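Local coordinates for putative fusidic acid resistance protein (Staphylococcus aureus, PDB 2YB5), which confers resistance to the antibiotic fusidic acid, probably by binding elongation factor G and helping to clear it from the ribosome, at residues Lys6-Lys11 / Tyr83-Glu88; Phe87-Ser92 / Ser119-Asn124. One frame throughout, in Å; residues are numbered along the deposited sequence.

Interaction 1 (Lys6-Lys11 / Tyr83-Glu88)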
loop_
_atom_site.group_PDB
_atom_site.type_symbol
_atom_site.label_atom_id
_atom_site.label_comp_id
_atom_site.label_asym_id
_atom_site.label_seq_id
_atom_site.Cartn_x
_atom_site.Cartn_y
_atom_site.Cartn_z
ATOM N N LYS A 6 10.594 -7.644 10.970
ATOM C CA LYS A 6 9.979 -7.527 9.643
ATOM C C LYS A 6 9.289 -6.178 9.458
ATOM O O LYS A 6 9.069 -5.447 10.420
ATOM C CB LYS A 6 9.004 -8.680 9.369
ATOM C CG LYS A 6 8.399 -9.329 10.579
ATOM C CD LYS A 6 7.389 -10.389 10.161
ATOM C CE LYS A 6 8.053 -11.640 9.573
ATOM N NZ LYS A 6 7.035 -12.716 9.354
ATOM N N ILE A 7 8.953 -5.857 8.215
ATOM C CA ILE A 7 8.460 -4.521 7.863
ATOM C C ILE A 7 7.040 -4.564 7.329
ATOM O O ILE A 7 6.562 -5.602 6.880
ATOM C CB ILE A 7 9.372 -3.828 6.806
ATOM C CG1 ILE A 7 9.474 -4.663 5.523
ATOM C CG2 ILE A 7 10.757 -3.578 7.387
ATOM C CD1 ILE A 7 9.894 -3.867 4.314
ATOM N N GLU A 8 6.377 -3.414 7.355
ATOM C CA GLU A 8 5.018 -3.310 6.833
ATOM C C GLU A 8 5.016 -3.372 5.307
ATOM O O GLU A 8 6.013 -3.048 4.655
ATOM C CB GLU A 8 4.362 -2.022 7.327
ATOM C CG GLU A 8 4.284 -1.904 8.856
ATOM C CD GLU A 8 3.534 -3.054 9.512
ATOM O OE1 GLU A 8 2.549 -3.557 8.920
ATOM O OE2 GLU A 8 3.924 -3.455 10.632
ATOM N N VAL A 9 3.905 -3.834 4.749
ATOM C CA VAL A 9 3.718 -3.902 3.299
ATOM C C VAL A 9 3.954 -2.537 2.633
ATOM O O VAL A 9 4.606 -2.452 1.582
ATOM C CB VAL A 9 2.288 -4.427 2.949
ATOM C CG1 VAL A 9 1.943 -4.171 1.495
ATOM C CG2 VAL A 9 2.169 -5.921 3.272
ATOM N N TYR A 10 3.424 -1.470 3.231
ATOM C CA TYR A 10 3.635 -0.124 2.670
ATOM C C TYR A 10 5.119 0.319 2.666
ATOM O O TYR A 10 5.545 1.020 1.761
ATOM C CB TYR A 10 2.737 0.915 3.342
ATOM C CG TYR A 10 2.991 1.169 4.805
ATOM C CD1 TYR A 10 3.925 2.118 5.221
ATOM C CD2 TYR A 10 2.260 0.500 5.780
ATOM C CE1 TYR A 10 4.145 2.370 6.569
ATOM C CE2 TYR A 10 2.472 0.741 7.124
ATOM C CZ TYR A 10 3.409 1.675 7.513
ATOM O OH TYR A 10 3.602 1.908 8.851
ATOM N N LYS A 11 5.903 -0.124 3.650
ATOM C CA LYS A 11 7.350 0.143 3.658
ATOM C C LYS A 11 8.059 -0.593 2.535
ATOM O O LYS A 11 9.022 -0.068 1.965
ATOM C CB LYS A 11 7.999 -0.218 5.000
ATOM C CG LYS A 11 7.617 0.713 6.151
ATOM C CD LYS A 11 8.361 2.043 6.069
ATOM C CE LYS A 11 7.971 3.015 7.184
ATOM N NZ LYS A 11 8.853 4.242 7.172
ATOM N N TYR A 83 10.803 -10.813 4.472
ATOM C CA TYR A 83 10.800 -9.935 5.647
ATOM C C TYR A 83 9.512 -9.108 5.798
ATOM O O TYR A 83 9.429 -8.278 6.699
ATOM C CB TYR A 83 12.018 -8.989 5.624
ATOM C CG TYR A 83 13.385 -9.666 5.648
ATOM C CD1 TYR A 83 13.591 -10.871 6.318
ATOM C CD2 TYR A 83 14.482 -9.076 5.020
ATOM C CE1 TYR A 83 14.845 -11.478 6.342
ATOM C CE2 TYR A 83 15.743 -9.677 5.042
ATOM C CZ TYR A 83 15.914 -10.877 5.705
ATOM O OH TYR A 83 17.156 -11.481 5.733
ATOM N N ILE A 84 8.519 -9.321 4.930
ATOM C CA ILE A 84 7.270 -8.549 4.977
ATOM C C ILE A 84 6.293 -9.119 6.005
ATOM O O ILE A 84 5.926 -10.296 5.935
ATOM C CB ILE A 84 6.535 -8.539 3.614
ATOM C CG1 ILE A 84 7.408 -7.934 2.515
ATOM C CG2 ILE A 84 5.223 -7.772 3.722
ATOM C CD1 ILE A 84 6.777 -7.996 1.122
ATOM N N GLN A 85 5.856 -8.267 6.930
ATOM C CA GLN A 85 4.783 -8.597 7.876
ATOM C C GLN A 85 3.439 -8.703 7.153
ATOM O O GLN A 85 2.905 -7.693 6.676
ATOM C CB GLN A 85 4.701 -7.512 8.960
ATOM C CG GLN A 85 3.609 -7.697 10.001
ATOM C CD GLN A 85 3.902 -8.810 10.981
ATOM O OE1 GLN A 85 3.070 -9.691 11.190
ATOM N NE2 GLN A 85 5.084 -8.779 11.596
ATOM N N ASP A 86 2.892 -9.912 7.078
ATOM C CA ASP A 86 1.610 -10.138 6.399
ATOM C C ASP A 86 0.463 -9.366 7.036
ATOM O O ASP A 86 0.432 -9.126 8.244
ATOM C CB ASP A 86 1.228 -11.623 6.402
ATOM C CG ASP A 86 2.120 -12.452 5.527
ATOM O OD1 ASP A 86 3.248 -12.754 5.958
ATOM O OD2 ASP A 86 1.681 -12.816 4.417
ATOM N N PHE A 87 -0.482 -8.979 6.190
ATOM C CA PHE A 87 -1.730 -8.384 6.635
ATOM C C PHE A 87 -2.563 -9.487 7.281
ATOM O O PHE A 87 -2.767 -10.534 6.679
ATOM C CB PHE A 87 -2.466 -7.805 5.431
ATOM C CG PHE A 87 -3.726 -7.083 5.776
ATOM C CD1 PHE A 87 -3.703 -5.732 6.061
ATOM C CD2 PHE A 87 -4.943 -7.756 5.810
ATOM C CE1 PHE A 87 -4.867 -5.045 6.364
ATOM C CE2 PHE A 87 -6.107 -7.089 6.120
ATOM C CZ PHE A 87 -6.070 -5.725 6.399
ATOM N N GLU A 88 -3.013 -9.252 8.511
ATOM C CA GLU A 88 -3.943 -10.158 9.196
ATOM C C GLU A 88 -5.372 -9.780 8.832
ATOM O O GLU A 88 -5.776 -8.616 8.965
ATOM C CB GLU A 88 -3.742 -10.106 10.710
ATOM C CG GLU A 88 -2.324 -10.512 11.118
ATOM C CD GLU A 88 -2.100 -10.515 12.616
ATOM O OE1 GLU A 88 -3.024 -10.131 13.373
ATOM O OE2 GLU A 88 -0.989 -10.903 13.034
HETATM O O HOH W 1 4.057 -12.107 8.335
HETATM O O HOH W 2 2.170 -5.230 6.662
#

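Interaction 2 (Phe87-Ser92 / Ser119-Asn124)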
loop_
_atom_site.group_PDB
_atom_site.type_symbol
_atom_site.label_atom_id
_atom_site.label_comp_id
_atom_site.label_asym_id
_atom_site.label_seq_id
_atom_site.Cartn_x
_atom_site.Cartn_y
_atom_site.Cartn_z
ATOM N N PHE A 87 -0.482 -8.979 6.190
ATOM C CA PHE A 87 -1.730 -8.384 6.635
ATOM C C PHE A 87 -2.563 -9.487 7.281
ATOM O O PHE A 87 -2.767 -10.534 6.679
ATOM C CB PHE A 87 -2.466 -7.805 5.431
ATOM C CG PHE A 87 -3.726 -7.083 5.776
ATOM C CD1 PHE A 87 -3.703 -5.732 6.061
ATOM C CD2 PHE A 87 -4.943 -7.756 5.810
ATOM C CE1 PHE A 87 -4.867 -5.045 6.364
ATOM C CE2 PHE A 87 -6.107 -7.089 6.120
ATOM C CZ PHE A 87 -6.070 -5.725 6.399
ATOM N N GLU A 88 -3.013 -9.252 8.511
ATOM C CA GLU A 88 -3.943 -10.158 9.196
ATOM C C GLU A 88 -5.372 -9.780 8.832
ATOM O O GLU A 88 -5.776 -8.616 8.965
ATOM C CB GLU A 88 -3.742 -10.106 10.710
ATOM C CG GLU A 88 -2.324 -10.512 11.118
ATOM C CD GLU A 88 -2.100 -10.515 12.616
ATOM O OE1 GLU A 88 -3.024 -10.131 13.373
ATOM O OE2 GLU A 88 -0.989 -10.903 13.034
ATOM N N ILE A 89 -6.108 -10.753 8.320
ATOM C CA ILE A 89 -7.468 -10.539 7.904
ATOM C C ILE A 89 -8.356 -10.986 9.062
ATOM O O ILE A 89 -8.199 -12.100 9.557
ATOM C CB ILE A 89 -7.827 -11.366 6.654
ATOM C CG1 ILE A 89 -6.863 -11.067 5.503
ATOM C CG2 ILE A 89 -9.250 -11.069 6.239
ATOM C CD1 ILE A 89 -7.300 -11.681 4.167
ATOM N N PRO A 90 -9.277 -10.124 9.505
ATOM C CA PRO A 90 -10.141 -10.481 10.626
ATOM C C PRO A 90 -10.899 -11.801 10.420
ATOM O O PRO A 90 -11.203 -12.164 9.291
ATOM C CB PRO A 90 -11.148 -9.334 10.677
ATOM C CG PRO A 90 -10.517 -8.220 10.000
ATOM C CD PRO A 90 -9.563 -8.774 8.992
ATOM N N SER A 91 -11.236 -12.470 11.510
ATOM C CA SER A 91 -12.136 -13.634 11.466
ATOM C C SER A 91 -13.531 -13.208 11.007
ATOM O O SER A 91 -13.809 -12.001 10.887
ATOM C CB SER A 91 -12.224 -14.261 12.836
ATOM O OG SER A 91 -13.008 -13.448 13.685
ATOM N N SER A 92 -14.418 -14.175 10.767
ATOM C CA SER A 92 -15.806 -13.858 10.343
ATOM C C SER A 92 -16.549 -13.046 11.408
ATOM O O SER A 92 -17.203 -12.040 11.097
ATOM C CB SER A 92 -16.604 -15.132 10.005
ATOM O OG SER A 92 -16.733 -16.005 11.120
ATOM N N SER A 119 -1.803 -3.277 2.457
ATOM C CA SER A 119 -1.757 -2.520 3.689
ATOM C C SER A 119 -3.175 -2.348 4.213
ATOM O O SER A 119 -3.389 -2.153 5.403
ATOM C CB SER A 119 -1.134 -1.154 3.442
ATOM O OG SER A 119 0.233 -1.297 3.099
ATOM N N TYR A 120 -4.143 -2.381 3.312
ATOM C CA TYR A 120 -5.536 -2.400 3.723
ATOM C C TYR A 120 -6.358 -3.314 2.822
ATOM O O TYR A 120 -6.038 -3.497 1.647
ATOM C CB TYR A 120 -6.108 -0.981 3.732
ATOM C CG TYR A 120 -6.425 -0.381 2.394
ATOM C CD1 TYR A 120 -7.653 -0.596 1.787
ATOM C CD2 TYR A 120 -5.506 0.463 1.752
ATOM C CE1 TYR A 120 -7.952 -0.016 0.550
ATOM C CE2 TYR A 120 -5.788 1.026 0.539
ATOM C CZ TYR A 120 -7.019 0.802 -0.056
ATOM O OH TYR A 120 -7.303 1.388 -1.266
ATOM N N LEU A 121 -7.425 -3.861 3.374
ATOM C CA LEU A 121 -8.285 -4.776 2.632
ATOM C C LEU A 121 -9.514 -4.045 2.110
ATOM O O LEU A 121 -10.400 -3.658 2.895
ATOM C CB LEU A 121 -8.708 -5.944 3.523
ATOM C CG LEU A 121 -9.542 -7.017 2.827
ATOM C CD1 LEU A 121 -8.845 -7.498 1.545
ATOM C CD2 LEU A 121 -9.787 -8.158 3.800
ATOM N N GLY A 122 -9.571 -3.872 0.790
ATOM C CA GLY A 122 -10.665 -3.169 0.157
ATOM C C GLY A 122 -11.348 -4.069 -0.840
ATOM O O GLY A 122 -10.688 -4.616 -1.731
ATOM N N TRP A 123 -12.657 -4.231 -0.695
ATOM C CA TRP A 123 -13.426 -5.090 -1.599
ATOM C C TRP A 123 -14.801 -4.540 -1.874
ATOM O O TRP A 123 -15.401 -3.865 -1.027
ATOM C CB TRP A 123 -13.549 -6.523 -1.067
ATOM C CG TRP A 123 -14.497 -6.742 0.116
ATOM C CD1 TRP A 123 -15.757 -7.290 0.074
ATOM C CD2 TRP A 123 -14.225 -6.484 1.501
ATOM N NE1 TRP A 123 -16.279 -7.378 1.345
ATOM C CE2 TRP A 123 -15.361 -6.890 2.237
ATOM C CE3 TRP A 123 -13.136 -5.938 2.192
ATOM C CZ2 TRP A 123 -15.444 -6.747 3.621
ATOM C CZ3 TRP A 123 -13.212 -5.824 3.573
ATOM C CH2 TRP A 123 -14.359 -6.212 4.266
ATOM N N ASN A 124 -15.301 -4.860 -3.061
ATOM C CA ASN A 124 -16.534 -4.280 -3.548
ATOM C C ASN A 124 -17.698 -5.261 -3.435
ATOM O O ASN A 124 -17.537 -6.473 -3.626
ATOM C CB ASN A 124 -16.351 -3.782 -4.994
ATOM C CG ASN A 124 -15.292 -2.685 -5.115
ATOM O OD1 ASN A 124 -14.957 -2.003 -4.133
ATOM N ND2 ASN A 124 -14.749 -2.514 -6.321
#

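Interaction 1 (Lys6-Lys11 / Tyr83-Glu88)
Lys6 and Gln85 meet with their side chains crossed at about a right angle, Lys6 CD lying 3.2 Å from Gln85 NE2. This is aliphatic chain against amide. Gln85 CG leaves anti to the backbone N (chi1 179°), and a bend at chi2 precedes the amide that meets the lysine. Further along the lysine, NZ reaches a water that accepts from it and from Asp86 N and donates to Asp86 OD1, 2.6 Å away; Asp86 also pairs with Lys116. On a buried side, Val9 CG2 and Ile84 CG2 touch at 3.6 Å, near Phe12, with the two side chains set obliquely. The backbones form a single parallel beta bridge: Gln85 N donates to Ile7 O at 2.8 Å, while Ile7 N donates to Tyr83 O, whose position is less certain. A second water, at the start of helix 9-27, donates to Gln85 O (2.6 Å) and to OE1 of Glu8, the N-cap residue, and accepts from Val9 N. Backbone bonds and bridging waters thus join residues 6-9 to the loop following helix 70-80, beside the side-chain contacts; Lys6 and Asp86, opposite in charge but not in direct contact, may still attract each other.

Interaction 2 (Phe87-Ser92 / Ser119-Asn124)
Phe87 and Ile89 lie over Leu121, in an edge strand, 121-125, of the antiparallel sheet in the treble-clef zinc-finger region. The apolar contacts centre on this leucine. Its CB lies 3.8 Å from Phe87 CE2, and its CD2 touches Ile89 CG2, also at 3.8 Å; in both pairs the side chains cross at about a right angle. Phe87 CG is anti to the backbone N (chi1 -176°), on a bond that starts out toward the strand. Within its own segment the ring has Ile89 CG1 at its edge, in its plane, and Ile113 and Phe195 add to the apolar surroundings of Leu121.

Contacts between the ring and the backbone form a second group. Tyr120 CA and Leu121 N approach the ring obliquely, with Leu121 N 3.8 Å from Phe87 CZ.

No hydrogen bond joins the two segments, and several of their backbone groups bond elsewhere. Phe87 is bonded through its backbone to Thr115, Leu121 to Val134 of the neighbouring strand, and both Ser119 N and Tyr120 N to Asn198 OD1. The side chain of Tyr120 begins away from the loop, touches the zinc ligand Cys197 and comes to about 5 Å from the zinc ion. Phe87 therefore packs on the same short piece of chain whose tyrosine abuts the metal site. At the ring edge, near its plane, Ser119 O lies 3.4 Å from Phe87 CE1, where the carbonyl oxygen would face the weakly positive aromatic C-H.

Overall arrangement
Both contacts use the linker 83-92: its first part meets the N-terminal segment 6-11, its second meets residues 119-121, and Phe87 and Glu88 belong to both segments. Interaction 1 is partly buried, with a polar margin of charged side chains and bridging waters beside a small apolar patch. Interaction 2, smaller in area, is more enclosed and relies on aliphatic and aromatic packing, without a cross-segment hydrogen bond. They also touch directly where Val9 and Tyr10, in the first turn of helix 9-27, pack on Ser119. The loop that follows helix 70-80 thus runs on to the zinc-finger sheet, exchanging backbone pairing for side-chain packing.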